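Local coordinates for protein Bd3459 (Bdellovibrio bacteriovorus, PDB 5CEC) that is a predatory endopeptidase of the S13 peptidase family, probably acting on peptidoglycan peptides, and is bound by an ankyrin-repeat immunity protein, at residues M44-A49 with Q55-D60; G275-D280 with M310-Y315. The protein carries 1 engineered substitution. All coordinates share one frame; numbering follows the deposited sequence.

Contact 1 of 2, residues M44-A49 with Q55-D60; sequences MCHMAA and QIQGDD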
loop_
_atom_site.group_PDB
_atom_site.type_symbol
_atom_site.label_atom_id
_atom_site.label_comp_id
_atom_site.label_asym_id
_atom_site.label_seq_id
_atom_site.Cartn_x
_atom_site.Cartn_y
_atom_site.Cartn_z
ATOM N N MET A 44 17.215 9.818 9.200
ATOM C CA MET A 44 16.070 9.606 10.080
ATOM C C MET A 44 15.897 10.808 10.956
ATOM O O MET A 44 16.862 11.372 11.490
ATOM C CB MET A 44 16.247 8.350 10.954
ATOM C CG MET A 44 15.095 8.096 11.903
ATOM S SD MET A 44 15.234 6.506 12.731
ATOM C CE MET A 44 13.708 6.482 13.662
ATOM N N CYS A 45 14.647 11.161 11.154
ATOM C CA CYS A 45 14.324 12.294 12.011
ATOM C C CYS A 45 13.012 11.992 12.768
ATOM O O CYS A 45 12.245 11.103 12.397
ATOM C CB CYS A 45 14.305 13.656 11.201
ATOM S SG CYS A 45 13.164 13.589 9.794
ATOM N N HIS A 46 12.767 12.738 13.833
ATOM C CA HIS A 46 11.569 12.581 14.626
ATOM C C HIS A 46 11.232 13.863 15.393
ATOM O O HIS A 46 12.092 14.714 15.580
ATOM C CB HIS A 46 11.707 11.406 15.593
ATOM C CG HIS A 46 12.672 11.620 16.705
ATOM N ND1 HIS A 46 14.015 11.376 16.588
ATOM C CD2 HIS A 46 12.478 12.085 17.963
ATOM C CE1 HIS A 46 14.606 11.631 17.739
ATOM N NE2 HIS A 46 13.699 12.081 18.587
ATOM N N MET A 47 9.994 13.988 15.875
ATOM C CA MET A 47 9.625 15.135 16.701
ATOM C C MET A 47 8.400 14.736 17.506
ATOM O O MET A 47 7.440 14.223 16.927
ATOM C CB MET A 47 9.287 16.362 15.845
ATOM C CG MET A 47 9.049 17.618 16.667
ATOM S SD MET A 47 8.575 19.009 15.652
ATOM C CE MET A 47 6.851 18.514 15.461
ATOM N N ALA A 48 8.393 15.022 18.816
ATOM C CA ALA A 48 7.175 14.786 19.611
ATOM C C ALA A 48 6.072 15.709 19.085
ATOM O O ALA A 48 6.322 16.888 18.797
ATOM C CB ALA A 48 7.431 15.056 21.080
ATOM N N ALA A 49 4.849 15.199 18.981
ATOM C CA ALA A 49 3.722 15.978 18.431
ATOM C C ALA A 49 3.397 17.228 19.230
ATOM O O ALA A 49 2.970 18.266 18.681
ATOM C CB ALA A 49 2.487 15.093 18.321
ATOM N N GLN A 55 11.256 21.829 17.338
ATOM C CA GLN A 55 12.573 21.512 16.812
ATOM C C GLN A 55 12.557 20.057 16.377
ATOM O O GLN A 55 12.221 19.150 17.129
ATOM C CB GLN A 55 13.656 21.720 17.859
ATOM C CG GLN A 55 15.070 21.679 17.286
ATOM C CD GLN A 55 16.124 22.050 18.317
ATOM O OE1 GLN A 55 16.190 21.449 19.389
ATOM N NE2 GLN A 55 16.953 23.045 18.000
ATOM N N ILE A 56 12.946 19.836 15.148
ATOM C CA ILE A 56 13.036 18.470 14.617
ATOM C C ILE A 56 14.368 17.838 15.019
ATOM O O ILE A 56 15.428 18.456 14.853
ATOM C CB ILE A 56 12.862 18.475 13.102
ATOM C CG1 ILE A 56 11.473 19.026 12.754
ATOM C CG2 ILE A 56 13.069 17.081 12.512
ATOM C CD1 ILE A 56 11.299 19.403 11.294
ATOM N N GLN A 57 14.311 16.614 15.549
ATOM C CA GLN A 57 15.486 15.875 15.997
ATOM C C GLN A 57 15.894 14.912 14.886
ATOM O O GLN A 57 15.050 14.275 14.284
ATOM C CB GLN A 57 15.141 15.043 17.243
ATOM C CG GLN A 57 14.525 15.838 18.386
ATOM C CD GLN A 57 15.378 17.007 18.769
ATOM O OE1 GLN A 57 16.591 16.862 18.931
ATOM N NE2 GLN A 57 14.764 18.185 18.896
ATOM N N GLY A 58 17.187 14.762 14.652
ATOM C CA GLY A 58 17.652 13.739 13.729
ATOM C C GLY A 58 19.059 14.039 13.327
ATOM O O GLY A 58 19.668 14.965 13.859
ATOM N N ASP A 59 19.550 13.260 12.371
ATOM C CA ASP A 59 20.929 13.370 11.912
ATOM C C ASP A 59 21.227 14.605 11.032
ATOM O O ASP A 59 20.335 15.353 10.679
ATOM C CB ASP A 59 21.357 12.060 11.211
ATOM C CG ASP A 59 20.473 11.709 10.041
ATOM O OD1 ASP A 59 20.368 12.551 9.106
ATOM O OD2 ASP A 59 19.889 10.578 10.042
ATOM N N ASP A 60 22.508 14.794 10.675
ATOM C CA ASP A 60 22.924 15.953 9.844
ATOM C C ASP A 60 22.434 15.941 8.427
ATOM O O ASP A 60 22.543 16.976 7.756
ATOM C CB ASP A 60 24.437 16.117 9.802
ATOM C CG ASP A 60 25.003 16.607 11.080
ATOM O OD1 ASP A 60 24.272 16.993 12.031
ATOM O OD2 ASP A 60 26.235 16.608 11.104
#
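His46 and Gln57 face each other as a hydrogen-bonded pair in an antiparallel beta hairpin, formed by strand 40-48 and the short strand 57-58 at the margin of an antiparallel sheet. The exchange is complete: His46 N donates to Gln57 O at 2.8 Å, and Gln57 N returns a bond to His46 O at 2.9 Å. Cys45 and Gly58 make the neighbouring non-hydrogen-bonded pair, with 4.0 Å between Cys45 CA and Gly58 CA; Gly58 adopts an extended backbone with positive phi, of the kind that calls for glycine. The backbone of Cys45 bonds instead to Ala381 on strand 376-385.

Past Gly58 a side chain takes over the role of a strand carbonyl. Met44 N donates to Asp59 OD2 at 2.9 Å, nearly straight (168°), meeting the syn side but 29° out of the carboxylate plane. The reciprocal bond from Asp59 N to Met44 O is weak, at 3.4 Å. With CG set between its own N and carbonyl carbon (chi1 58°), Asp59 turns its carboxylate back to the first strand; OD1 bonds Ser43 OG of that strand and, on its own side, Asn61 N, so both oxygens are engaged.

Apolar groups line the face toward helix 307-322: Ile56 CG2 lies 3.9 Å from Cys45 CB, and Cys45 SG is disulfide-bonded to Cys307 of that helix. On the other face, Gln57 CB sits over the His46 ring in a CH-pi contact, 3.7 Å from the centroid. Beyond it the Gln57 chain bends, and NE2 donates to Gln55 O at 3.2 Å from above the carbonyl plane.

Contact 2 of 2, residues G275-D280 with M310-Y315; sequences GKMQAD and MIKVLY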
loop_
_atom_site.group_PDB
_atom_site.type_symbol
_atom_site.label_atom_id
_atom_site.label_comp_id
_atom_site.label_asym_id
_atom_site.label_seq_id
_atom_site.Cartn_x
_atom_site.Cartn_y
_atom_site.Cartn_z
ATOM N N GLY A 275 3.550 28.276 -0.226
ATOM C CA GLY A 275 2.662 28.986 0.677
ATOM C C GLY A 275 2.398 28.304 2.000
ATOM O O GLY A 275 2.226 28.983 3.004
ATOM N N LYS A 276 2.397 26.969 2.016
ATOM C CA LYS A 276 2.114 26.213 3.239
ATOM C C LYS A 276 3.324 26.154 4.174
ATOM O O LYS A 276 3.192 26.266 5.394
ATOM C CB LYS A 276 1.685 24.796 2.835
ATOM C CG LYS A 276 1.268 23.884 3.968
ATOM C CD LYS A 276 -0.061 24.252 4.572
ATOM C CE LYS A 276 -0.358 23.363 5.761
ATOM N NZ LYS A 276 -1.748 23.534 6.239
ATOM N N MET A 277 4.498 25.957 3.590
ATOM C CA MET A 277 5.703 25.602 4.331
ATOM C C MET A 277 6.840 26.572 4.140
ATOM O O MET A 277 7.870 26.386 4.750
ATOM C CB MET A 277 6.183 24.206 3.892
ATOM C CG MET A 277 5.136 23.122 3.983
ATOM S SD MET A 277 4.867 22.618 5.687
ATOM C CE MET A 277 3.938 21.123 5.489
ATOM N N GLN A 278 6.664 27.563 3.261
ATOM C CA GLN A 278 7.756 28.468 2.864
ATOM C C GLN A 278 8.903 27.595 2.339
ATOM O O GLN A 278 10.076 27.870 2.571
ATOM C CB GLN A 278 8.179 29.402 4.015
ATOM C CG GLN A 278 7.101 30.397 4.429
ATOM C CD GLN A 278 5.879 29.727 5.041
ATOM O OE1 GLN A 278 5.988 29.044 6.068
ATOM N NE2 GLN A 278 4.713 29.891 4.407
ATOM N N ALA A 279 8.532 26.530 1.622
ATOM C CA ALA A 279 9.463 25.592 1.053
ATOM C C ALA A 279 9.701 25.942 -0.402
ATOM O O ALA A 279 8.887 26.613 -1.050
ATOM C CB ALA A 279 8.902 24.183 1.165
ATOM N N ASP A 280 10.847 25.523 -0.908
ATOM C CA ASP A 280 11.107 25.633 -2.332
ATOM C C ASP A 280 11.683 24.316 -2.867
ATOM O O ASP A 280 11.634 23.283 -2.174
ATOM C CB ASP A 280 11.983 26.860 -2.588
ATOM C CG ASP A 280 13.312 26.799 -1.863
ATOM O OD1 ASP A 280 13.841 25.694 -1.645
ATOM O OD2 ASP A 280 13.840 27.866 -1.514
ATOM N N MET A 310 9.265 15.885 5.737
ATOM C CA MET A 310 8.312 14.837 6.073
ATOM C C MET A 310 7.692 15.013 7.467
ATOM O O MET A 310 6.494 14.808 7.665
ATOM C CB MET A 310 8.963 13.466 5.888
ATOM C CG MET A 310 9.360 13.143 4.459
ATOM S SD MET A 310 8.010 13.274 3.243
ATOM C CE MET A 310 8.175 14.947 2.643
ATOM N N ILE A 311 8.500 15.417 8.438
ATOM C CA ILE A 311 7.981 15.712 9.774
ATOM C C ILE A 311 6.998 16.884 9.715
ATOM O O ILE A 311 5.936 16.820 10.309
ATOM C CB ILE A 311 9.107 16.011 10.752
ATOM C CG1 ILE A 311 10.075 14.813 10.834
ATOM C CG2 ILE A 311 8.528 16.375 12.111
ATOM C CD1 ILE A 311 9.433 13.515 11.311
ATOM N N LYS A 312 7.330 17.934 8.984
ATOM C CA LYS A 312 6.431 19.086 8.855
ATOM C C LYS A 312 5.101 18.728 8.211
ATOM O O LYS A 312 4.033 19.156 8.632
ATOM C CB LYS A 312 7.068 20.229 8.091
ATOM C CG LYS A 312 8.276 20.863 8.778
ATOM C CD LYS A 312 8.927 21.916 7.894
ATOM C CE LYS A 312 8.092 23.183 7.798
ATOM N NZ LYS A 312 8.089 24.009 9.048
ATOM N N VAL A 313 5.177 17.846 7.219
ATOM C CA VAL A 313 3.971 17.344 6.573
ATOM C C VAL A 313 3.105 16.583 7.565
ATOM O O VAL A 313 1.875 16.786 7.596
ATOM C CB VAL A 313 4.346 16.479 5.342
ATOM C CG1 VAL A 313 3.175 15.630 4.858
ATOM C CG2 VAL A 313 4.853 17.379 4.225
ATOM N N LEU A 314 3.719 15.717 8.365
ATOM C CA LEU A 314 2.953 14.977 9.387
ATOM C C LEU A 314 2.284 15.926 10.395
ATOM O O LEU A 314 1.098 15.766 10.729
ATOM C CB LEU A 314 3.823 13.962 10.102
ATOM C CG LEU A 314 4.195 12.756 9.189
ATOM C CD1 LEU A 314 5.436 12.068 9.739
ATOM C CD2 LEU A 314 3.038 11.778 9.008
ATOM N N TYR A 315 3.045 16.905 10.885
ATOM C CA TYR A 315 2.509 17.887 11.836
ATOM C C TYR A 315 1.301 18.599 11.259
ATOM O O TYR A 315 0.236 18.716 11.907
ATOM C CB TYR A 315 3.572 18.909 12.187
ATOM C CG TYR A 315 3.053 19.974 13.087
ATOM C CD1 TYR A 315 2.408 21.095 12.579
ATOM C CD2 TYR A 315 3.173 19.843 14.458
ATOM C CE1 TYR A 315 1.922 22.069 13.413
ATOM C CE2 TYR A 315 2.673 20.797 15.311
ATOM C CZ TYR A 315 2.038 21.934 14.799
ATOM O OH TYR A 315 1.535 22.893 15.588
#
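Met277 lays its thioether against the backbone and side-chain root of Lys312, and this side chain makes every close approach from 275-280 to 310-315. The sulfur faces the concave side of the lysine chain, Met277 SD 3.9 Å from Lys312 CE and 4.0 Å from Lys312 CB, the two chains sliding past each other in opposite directions. The terminal methyl reaches the backbone, with Met277 CE 3.7 Å from Lys312 O and 4.1 Å from Val313 CG2. The bend at chi2 (-75°) turns the thioether toward that carbonyl, while bends at chi3 and chi4 bring Lys312 CE back beside the sulfur.

A next shell surrounds these groups. Met309 and Ser316 of helix 307-322 also touch Met277, and Ser316 OG bonds Lys312 O, the carbonyl beside the methyl. Leu78 of helix 72-84 packs on both Met277 and Val313, so three helices of the transpeptidase domain, of the beta-lactamase clan, meet here; helix 72-84 probably carries the SxxK-type motif at its start, as in relatives. Lys276 NZ adds a salt bridge to Asp82 of that helix. Helix 265-277 stops at this point: Gln278 leaves helical geometry with positive phi.

No hydrogen bond crosses between the two segments. The join therefore depends on dispersion and shape, with a flexible thioether fitted against lysine methylenes and a valine methyl rather than on directional pairing.

How the contacts relate
Helix 307-322 is common to both contacts. Residues 310-315 supply one side of contact 2, while Ile311 and Tyr315, on other sides of the same helix, pack on contact 1: Ile311 CG1 lies 3.5 Å from Cys45 SG, and Tyr315 CD2 lies 4.0 Å from Met47 CE. The centres are about 14 Å apart. Contact 1, at the sheet margin and only partly buried, is governed by backbone hydrogen bonding, with a carboxylate extending the pattern. Contact 2 is smaller but buried among helices, and its chemistry is mainly van der Waals, without a hydrogen bond between its segments. Together they illustrate how directional bonds finish a sheet edge whereas side-chain fit joins helices behind it.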